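Local coordinates for protein Cyclo(L-tyrosyl-L-tyrosyl) synthase (Mycobacterium tuberculosis, PDB 2X9Q) that probably condenses two tyrosines delivered as tyrosyl-tRNA into cyclo(L-Tyr-L-Tyr), without ATP, in the pathway to mycocyclosin, at residues I85-S88 with Y93-R96; T153-L158 with A163-R168; A60-L65 with G106-D111. All coordinates share one frame; numbering follows the deposited sequence.

Contact 1. Residues I85-S88 with Y93-R96; sequences IGVS and YFSR
Phe94 folds back over the C-terminal end of strand 82-87, its ring lying against Val87 and the backbone on either side of it. The loop belongs to the strand-to-helix connection of a Rossmann-like fold, in which strand 82-87, helix 96-109 and the parallel strand 112-117 make a beta-alpha-beta crossover.

The apolar part of the contact is a CH-pi interaction: Val87 CG1 stands over one face of the Phe94 ring, 3.8 Å from its centroid and 23° off the ring normal, displaced toward the CG corner. CG1 is placed there by a first torsion of -177°, opposite the Val87 backbone N. Tyr93 CD2 covers the opposite face, and the His254 ring meets Phe94 nearly at a right angle.

No hydrogen bond joins the segments. Phe94 centres an inverse gamma turn, closed by a weak bond from Ser95 N to Tyr93 O, after which Ser95, at the N-cap position of helix 96-109, accepts from Arg98 N with OG. Gly86 O, 3.6 Å from Phe94 CZ, and Ser88 N approach the ring obliquely. Ser88, probably the catalytic nucleophile, hydrogen-bonds through OG to OH of Tyr253, a probable substrate-binding residue; its backbone N lies 3.6 Å from Phe94 CE2.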
loop_
_atom_site.group_PDB
_atom_site.type_symbol
_atom_site.label_atom_id
_atom_site.label_comp_id
_atom_site.label_asym_id
_atom_site.label_seq_id
_atom_site.Cartn_x
_atom_site.Cartn_y
_atom_site.Cartn_z
ATOM N N ILE A 85 -2.283 -4.566 5.168
ATOM C CA ILE A 85 -1.187 -3.909 5.859
ATOM C C ILE A 85 0.011 -4.031 4.910
ATOM O O ILE A 85 0.597 -5.113 4.813
ATOM C CB ILE A 85 -0.940 -4.634 7.180
ATOM C CG1 ILE A 85 -2.265 -4.486 8.028
ATOM C CG2 ILE A 85 0.139 -3.926 8.046
ATOM C CD1 ILE A 85 -2.111 -5.034 9.470
ATOM N N GLY A 86 0.307 -2.974 4.166
ATOM C CA GLY A 86 1.391 -3.031 3.188
ATOM C C GLY A 86 2.710 -2.912 3.956
ATOM O O GLY A 86 2.760 -2.244 5.020
ATOM N N VAL A 87 3.741 -3.625 3.496
ATOM C CA VAL A 87 5.023 -3.578 4.231
ATOM C C VAL A 87 6.129 -3.337 3.177
ATOM O O VAL A 87 6.086 -3.932 2.147
ATOM C CB VAL A 87 5.286 -4.913 5.034
ATOM C CG1 VAL A 87 6.589 -4.776 5.830
ATOM C CG2 VAL A 87 4.137 -5.216 6.011
ATOM N N SER A 88 7.016 -2.361 3.408
ATOM C CA SER A 88 8.108 -1.992 2.493
ATOM C C SER A 88 9.413 -2.634 2.972
ATOM O O SER A 88 9.735 -2.557 4.135
ATOM C CB SER A 88 8.369 -0.490 2.563
ATOM O OG SER A 88 7.130 0.155 2.336
ATOM N N TYR A 93 11.023 0.975 10.164
ATOM C CA TYR A 93 9.720 1.071 10.882
ATOM C C TYR A 93 9.130 -0.327 11.121
ATOM O O TYR A 93 8.517 -0.602 12.158
ATOM C CB TYR A 93 8.756 1.939 10.031
ATOM C CG TYR A 93 7.382 2.054 10.642
ATOM C CD1 TYR A 93 7.133 2.963 11.689
ATOM C CD2 TYR A 93 6.307 1.267 10.173
ATOM C CE1 TYR A 93 5.814 3.095 12.258
ATOM C CE2 TYR A 93 5.048 1.384 10.708
ATOM C CZ TYR A 93 4.785 2.309 11.736
ATOM O OH TYR A 93 3.490 2.369 12.264
ATOM N N PHE A 94 9.296 -1.224 10.152
ATOM C CA PHE A 94 8.728 -2.583 10.246
ATOM C C PHE A 94 9.601 -3.544 10.999
ATOM O O PHE A 94 10.053 -4.563 10.465
ATOM C CB PHE A 94 8.291 -3.158 8.856
ATOM C CG PHE A 94 7.245 -2.264 8.168
ATOM C CD1 PHE A 94 5.909 -2.293 8.614
ATOM C CD2 PHE A 94 7.608 -1.390 7.111
ATOM C CE1 PHE A 94 4.919 -1.464 8.003
ATOM C CE2 PHE A 94 6.657 -0.498 6.511
ATOM C CZ PHE A 94 5.291 -0.590 6.969
ATOM N N SER A 95 9.784 -3.241 12.276
ATOM C CA SER A 95 10.541 -4.097 13.163
ATOM C C SER A 95 9.649 -5.295 13.468
ATOM O O SER A 95 8.422 -5.262 13.175
ATOM C CB SER A 95 10.853 -3.302 14.464
ATOM O OG SER A 95 9.618 -3.214 15.222
ATOM N N ARG A 96 10.238 -6.344 14.059
ATOM C CA ARG A 96 9.449 -7.472 14.527
ATOM C C ARG A 96 8.336 -7.053 15.496
ATOM O O ARG A 96 7.214 -7.564 15.424
ATOM C CB ARG A 96 10.372 -8.554 15.207
ATOM C CG ARG A 96 11.103 -9.461 14.164
ATOM C CD ARG A 96 10.169 -10.512 13.569
ATOM N NE ARG A 96 9.580 -11.221 14.705
ATOM C CZ ARG A 96 10.203 -12.196 15.375
ATOM N NH1 ARG A 96 9.634 -12.713 16.470
ATOM N NH2 ARG A 96 11.401 -12.659 14.955
#

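Contact 2. Residues T153-L158 with A163-R168; sequences TTVNEL and ARLCVR
Leu165 N and Arg164 N both hydrogen-bond to OD2 of Asp159, the residue after helix 133-158, while Ala163 N takes OD1 of the same carboxylate. Three backbone donors thus hold the connection from helix to strand 165-169. Beyond it, segments 153-158 and 165-168 run nearly antiparallel, at 163°, axes 8.4 Å apart.

The interface itself is apolar. Val155 points from the helix at the strand and lays one methyl on the Leu165 side chain and the other on its carbonyl: CG2 rests 3.8 Å from Leu165 CG, while CG1 comes to 3.6 Å from Leu165 O. Having CG1 opposite its own backbone N (chi1 166°) turns both branches to the strand. Val155 CG2 also lies 4.3 Å from Val167 CG1. Leu165 reaches back toward the helix end, its CD2 4.1 Å from Leu158 CB.

Leu165 and Val167 face the helix, whereas Cys166 points to the other side of the sheet. In this Rossmann-like fold helix 133-158 lies in the beta-alpha-beta connection from strand 112-117 to the parallel strand 165-169, an edge strand within this chain; it covers both, Val155 touching Phe115, and packs beside helix 96-109 through Thr154 on Leu99 and Leu158 on Leu104.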
loop_
_atom_site.group_PDB
_atom_site.type_symbol
_atom_site.label_atom_id
_atom_site.label_comp_id
_atom_site.label_asym_id
_atom_site.label_seq_id
_atom_site.Cartn_x
_atom_site.Cartn_y
_atom_site.Cartn_z
ATOM N N THR A 153 7.294 -14.932 10.317
ATOM C CA THR A 153 7.379 -15.331 11.728
ATOM C C THR A 153 6.190 -14.730 12.472
ATOM O O THR A 153 5.525 -15.405 13.260
ATOM C CB THR A 153 8.713 -14.824 12.325
ATOM O OG1 THR A 153 9.787 -15.418 11.577
ATOM C CG2 THR A 153 8.863 -15.146 13.929
ATOM N N THR A 154 5.942 -13.437 12.245
ATOM C CA THR A 154 4.768 -12.779 12.832
ATOM C C THR A 154 3.458 -13.575 12.658
ATOM O O THR A 154 2.707 -13.813 13.617
ATOM C CB THR A 154 4.623 -11.342 12.293
ATOM O OG1 THR A 154 5.829 -10.607 12.574
ATOM C CG2 THR A 154 3.425 -10.680 13.017
ATOM N N VAL A 155 3.204 -14.001 11.446
ATOM C CA VAL A 155 1.919 -14.615 11.081
ATOM C C VAL A 155 1.836 -16.022 11.688
ATOM O O VAL A 155 0.762 -16.463 12.116
ATOM C CB VAL A 155 1.699 -14.603 9.554
ATOM C CG1 VAL A 155 0.577 -15.495 9.109
ATOM C CG2 VAL A 155 1.475 -13.113 9.009
ATOM N N ASN A 156 2.990 -16.708 11.746
ATOM C CA ASN A 156 3.054 -18.088 12.279
ATOM C C ASN A 156 2.762 -18.007 13.782
ATOM O O ASN A 156 2.017 -18.807 14.319
ATOM C CB ASN A 156 4.465 -18.699 12.039
ATOM C CG ASN A 156 4.687 -19.111 10.592
ATOM O OD1 ASN A 156 3.766 -19.143 9.789
ATOM N ND2 ASN A 156 5.941 -19.382 10.238
ATOM N N GLU A 157 3.326 -16.990 14.407
ATOM C CA GLU A 157 3.123 -16.715 15.810
ATOM C C GLU A 157 1.699 -16.329 16.178
ATOM O O GLU A 157 1.133 -16.817 17.188
ATOM C CB GLU A 157 3.973 -15.529 16.143
ATOM C CG GLU A 157 4.393 -15.419 17.535
ATOM C CD GLU A 157 5.791 -14.891 17.567
ATOM O OE1 GLU A 157 5.915 -13.697 17.894
ATOM O OE2 GLU A 157 6.751 -15.655 17.219
ATOM N N LEU A 158 1.099 -15.435 15.388
ATOM C CA LEU A 158 -0.274 -14.945 15.707
ATOM C C LEU A 158 -1.385 -15.797 15.221
ATOM O O LEU A 158 -2.464 -15.756 15.799
ATOM C CB LEU A 158 -0.499 -13.494 15.183
ATOM C CG LEU A 158 0.409 -12.467 15.827
ATOM C CD1 LEU A 158 0.188 -11.046 15.178
ATOM C CD2 LEU A 158 0.163 -12.424 17.341
ATOM N N ALA A 163 -5.950 -19.015 9.416
ATOM C CA ALA A 163 -7.392 -18.877 9.296
ATOM C C ALA A 163 -7.787 -17.433 8.907
ATOM O O ALA A 163 -8.735 -17.242 8.131
ATOM C CB ALA A 163 -8.058 -19.230 10.670
ATOM N N ARG A 164 -7.142 -16.427 9.521
ATOM C CA ARG A 164 -7.592 -15.065 9.279
ATOM C C ARG A 164 -6.519 -14.076 8.736
ATOM O O ARG A 164 -6.865 -13.062 8.118
ATOM C CB ARG A 164 -8.223 -14.523 10.557
ATOM C CG ARG A 164 -9.530 -15.366 10.954
ATOM C CD ARG A 164 -10.003 -14.939 12.239
ATOM N NE ARG A 164 -10.242 -13.519 12.242
ATOM C CZ ARG A 164 -9.918 -12.718 13.246
ATOM N NH1 ARG A 164 -9.397 -13.251 14.317
ATOM N NH2 ARG A 164 -10.129 -11.411 13.197
ATOM N N LEU A 165 -5.250 -14.377 9.028
ATOM C CA LEU A 165 -4.101 -13.536 8.773
ATOM C C LEU A 165 -3.131 -14.256 7.852
ATOM O O LEU A 165 -2.825 -15.460 8.094
ATOM C CB LEU A 165 -3.477 -13.234 10.109
ATOM C CG LEU A 165 -2.159 -12.549 10.021
ATOM C CD1 LEU A 165 -2.423 -11.079 9.535
ATOM C CD2 LEU A 165 -1.692 -12.573 11.422
ATOM N N CYS A 166 -2.748 -13.581 6.739
ATOM C CA CYS A 166 -1.944 -14.168 5.661
ATOM C C CYS A 166 -0.855 -13.150 5.263
ATOM O O CYS A 166 -1.002 -11.945 5.535
ATOM C CB CYS A 166 -2.837 -14.419 4.453
ATOM S SG CYS A 166 -4.046 -15.827 4.693
ATOM N N VAL A 167 0.248 -13.611 4.665
ATOM C CA VAL A 167 1.283 -12.717 4.138
ATOM C C VAL A 167 1.474 -13.137 2.711
ATOM O O VAL A 167 1.401 -14.320 2.395
ATOM C CB VAL A 167 2.645 -12.790 4.865
ATOM C CG1 VAL A 167 3.090 -14.249 5.223
ATOM C CG2 VAL A 167 3.782 -12.014 4.017
ATOM N N ARG A 168 1.690 -12.186 1.811
ATOM C CA ARG A 168 2.155 -12.628 0.501
ATOM C C ARG A 168 2.889 -11.502 -0.200
ATOM O O ARG A 168 2.700 -10.367 0.160
ATOM C CB ARG A 168 1.024 -13.106 -0.367
ATOM C CG ARG A 168 0.200 -12.008 -0.940
ATOM C CD ARG A 168 -1.131 -12.614 -1.532
ATOM N NE ARG A 168 -2.123 -12.763 -0.465
ATOM C CZ ARG A 168 -3.260 -13.478 -0.559
ATOM N NH1 ARG A 168 -3.581 -14.125 -1.663
ATOM N NH2 ARG A 168 -4.078 -13.549 0.466
#

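Contact 3. Residues A60-L65 with G106-D111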
loop_
_atom_site.group_PDB
_atom_site.type_symbol
_atom_site.label_atom_id
_atom_site.label_comp_id
_atom_site.label_asym_id
_atom_site.label_seq_id
_atom_site.Cartn_x
_atom_site.Cartn_y
_atom_site.Cartn_z
ATOM N N ALA A 60 -7.945 6.017 18.367
ATOM C CA ALA A 60 -6.981 5.137 19.069
ATOM C C ALA A 60 -7.482 3.693 19.242
ATOM O O ALA A 60 -8.568 3.476 19.774
ATOM C CB ALA A 60 -6.595 5.736 20.412
ATOM N N GLN A 61 -6.710 2.710 18.716
ATOM C CA GLN A 61 -7.092 1.299 18.751
ATOM C C GLN A 61 -5.813 0.456 18.982
ATOM O O GLN A 61 -4.864 0.515 18.176
ATOM C CB GLN A 61 -7.715 0.824 17.401
ATOM C CG GLN A 61 -8.895 1.584 16.913
ATOM C CD GLN A 61 -9.612 0.877 15.777
ATOM O OE1 GLN A 61 -9.019 0.451 14.767
ATOM N NE2 GLN A 61 -10.912 0.799 15.899
ATOM N N GLU A 62 -5.785 -0.334 20.061
ATOM C CA GLU A 62 -4.686 -1.281 20.349
ATOM C C GLU A 62 -3.315 -0.718 20.028
ATOM O O GLU A 62 -2.546 -1.358 19.271
ATOM C CB GLU A 62 -4.871 -2.577 19.549
ATOM C CG GLU A 62 -6.103 -3.381 19.933
ATOM C CD GLU A 62 -7.393 -2.683 19.487
ATOM O OE1 GLU A 62 -7.441 -2.197 18.329
ATOM O OE2 GLU A 62 -8.344 -2.614 20.285
ATOM N N GLY A 63 -3.033 0.471 20.526
ATOM C CA GLY A 63 -1.690 1.072 20.411
ATOM C C GLY A 63 -1.400 1.865 19.118
ATOM O O GLY A 63 -0.291 2.406 18.952
ATOM N N PHE A 64 -2.409 1.988 18.256
ATOM C CA PHE A 64 -2.300 2.775 17.003
ATOM C C PHE A 64 -3.295 3.942 16.903
ATOM O O PHE A 64 -4.386 3.846 17.410
ATOM C CB PHE A 64 -2.541 1.816 15.805
ATOM C CG PHE A 64 -1.379 0.877 15.626
ATOM C CD1 PHE A 64 -1.439 -0.410 16.103
ATOM C CD2 PHE A 64 -0.203 1.336 15.082
ATOM C CE1 PHE A 64 -0.294 -1.272 16.008
ATOM C CE2 PHE A 64 0.945 0.483 14.949
ATOM C CZ PHE A 64 0.884 -0.812 15.417
ATOM N N LEU A 65 -2.939 4.997 16.217
ATOM C CA LEU A 65 -3.933 5.970 15.863
ATOM C C LEU A 65 -4.342 5.577 14.427
ATOM O O LEU A 65 -3.444 5.401 13.561
ATOM C CB LEU A 65 -3.338 7.350 15.911
ATOM C CG LEU A 65 -2.761 7.798 17.296
ATOM C CD1 LEU A 65 -2.053 9.114 17.182
ATOM C CD2 LEU A 65 -3.819 7.943 18.427
ATOM N N GLY A 106 -4.765 -5.655 13.704
ATOM C CA GLY A 106 -5.557 -6.149 12.559
ATOM C C GLY A 106 -6.591 -7.218 12.923
ATOM O O GLY A 106 -7.765 -7.182 12.453
ATOM N N LEU A 107 -6.167 -8.208 13.716
ATOM C CA LEU A 107 -7.076 -9.267 14.038
ATOM C C LEU A 107 -8.152 -8.801 15.016
ATOM O O LEU A 107 -9.233 -9.369 15.021
ATOM C CB LEU A 107 -6.324 -10.456 14.634
ATOM C CG LEU A 107 -5.515 -11.287 13.633
ATOM C CD1 LEU A 107 -4.674 -12.323 14.327
ATOM C CD2 LEU A 107 -6.327 -11.888 12.534
ATOM N N THR A 108 -7.859 -7.813 15.833
ATOM C CA THR A 108 -8.877 -7.230 16.699
ATOM C C THR A 108 -9.958 -6.503 15.874
ATOM O O THR A 108 -11.134 -6.495 16.283
ATOM C CB THR A 108 -8.260 -6.315 17.737
ATOM O OG1 THR A 108 -7.299 -7.103 18.451
ATOM C CG2 THR A 108 -9.361 -5.674 18.736
ATOM N N ASN A 109 -9.589 -5.928 14.709
ATOM C CA ASN A 109 -10.495 -4.995 14.074
ATOM C C ASN A 109 -11.066 -5.421 12.749
ATOM O O ASN A 109 -11.962 -4.786 12.305
ATOM C CB ASN A 109 -9.889 -3.594 14.054
ATOM C CG ASN A 109 -9.701 -3.030 15.460
ATOM O OD1 ASN A 109 -10.642 -2.505 16.034
ATOM N ND2 ASN A 109 -8.503 -3.102 15.998
ATOM N N PHE A 110 -10.639 -6.538 12.175
ATOM C CA PHE A 110 -11.121 -6.977 10.844
ATOM C C PHE A 110 -11.361 -8.479 10.804
ATOM O O PHE A 110 -10.579 -9.215 11.414
ATOM C CB PHE A 110 -10.063 -6.601 9.760
ATOM C CG PHE A 110 -9.740 -5.142 9.739
ATOM C CD1 PHE A 110 -10.491 -4.293 8.966
ATOM C CD2 PHE A 110 -8.764 -4.619 10.562
ATOM C CE1 PHE A 110 -10.231 -2.900 8.956
ATOM C CE2 PHE A 110 -8.521 -3.232 10.619
ATOM C CZ PHE A 110 -9.213 -2.377 9.816
ATOM N N ASP A 111 -12.308 -8.960 9.997
ATOM C CA ASP A 111 -12.465 -10.401 9.883
ATOM C C ASP A 111 -11.242 -11.091 9.296
ATOM O O ASP A 111 -10.925 -12.251 9.620
ATOM C CB ASP A 111 -13.688 -10.818 9.098
ATOM C CG ASP A 111 -15.007 -10.356 9.788
ATOM O OD1 ASP A 111 -15.003 -10.036 11.001
ATOM O OD2 ASP A 111 -15.990 -10.212 9.051
HETATM O O HOH W 1 -12.701 -0.490 14.525
HETATM O O HOH W 2 -10.661 -1.973 18.634
#
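Asn109, the last residue of helix 96-109, meets Glu62 and Gln61 of the hairpin with its side-chain amide. The direct hydrogen bond runs from Asn109 ND2 to Glu62 OE1, 2.7 Å long with an N-H...O angle of 158°. It leaves in the plane of the asparagine amide but comes down on the oxygen from well above the carboxylate plane. A bend in the glutamate chain at chi2, 71°, swings the carboxylate toward the helix end. ND2 also bonds to Trp105 O within the helix, so that two acceptors fix the rotation of the amide.

The Gln61 and Asn109 amides stack, with planes 21° apart. Gln61 NE2 and Asn109 OD1 are 3.3 Å apart, yet the angle is too poor for a hydrogen bond. Gln61 OE1 is gripped instead by His77 NE2 and Trp105 NE1.

The two residues on the hairpin side belong to a type I' turn, Gln61 to Phe64, a two-residue beta-hairpin in which Gln61 and Phe64 exchange backbone bonds in both directions. It joins strands 59-61 and 64-68 at one border of the sheet, and Glu62 of the turn reaches the C-terminal end of the helix.

Water completes the polar network. One molecule accepts from Gln61 NE2 at 2.6 Å and donates to Asn109 OD1 over a longer 3.3 Å. A second donates to Asn109 OD1 at 2.7 Å and to Glu62 OE2 at 2.9 Å, giving OD1 two water donors.

Van der Waals contact is slight and lies at the surface: Thr108 CG2 approaches Glu62 OE2 to 3.6 Å, while the Thr108 hydroxyl turns to Leu104 O.

The three contacts lie around helix 96-109 and reach the same mixed sheet, their centres about 13 Å (contacts 1 and 2), 15 Å (1 and 3) and 16 Å (2 and 3) apart. Contact 1 leads into the helix and contact 3 takes in its C-terminal end, so contact 1 is nested in the loop that contact 3 closes; contact 2 follows later in the chain. Arg96, at the helix start, packs on Thr153 of contact 2. At the other end Arg164 NH2 probably bonds to Leu107 O and Phe110 O of contact 3. Contact 1 holds the probable nucleophile, whereas contacts 2 and 3 join surrounding parts of the Rossmann-like scaffold away from the annotated sites.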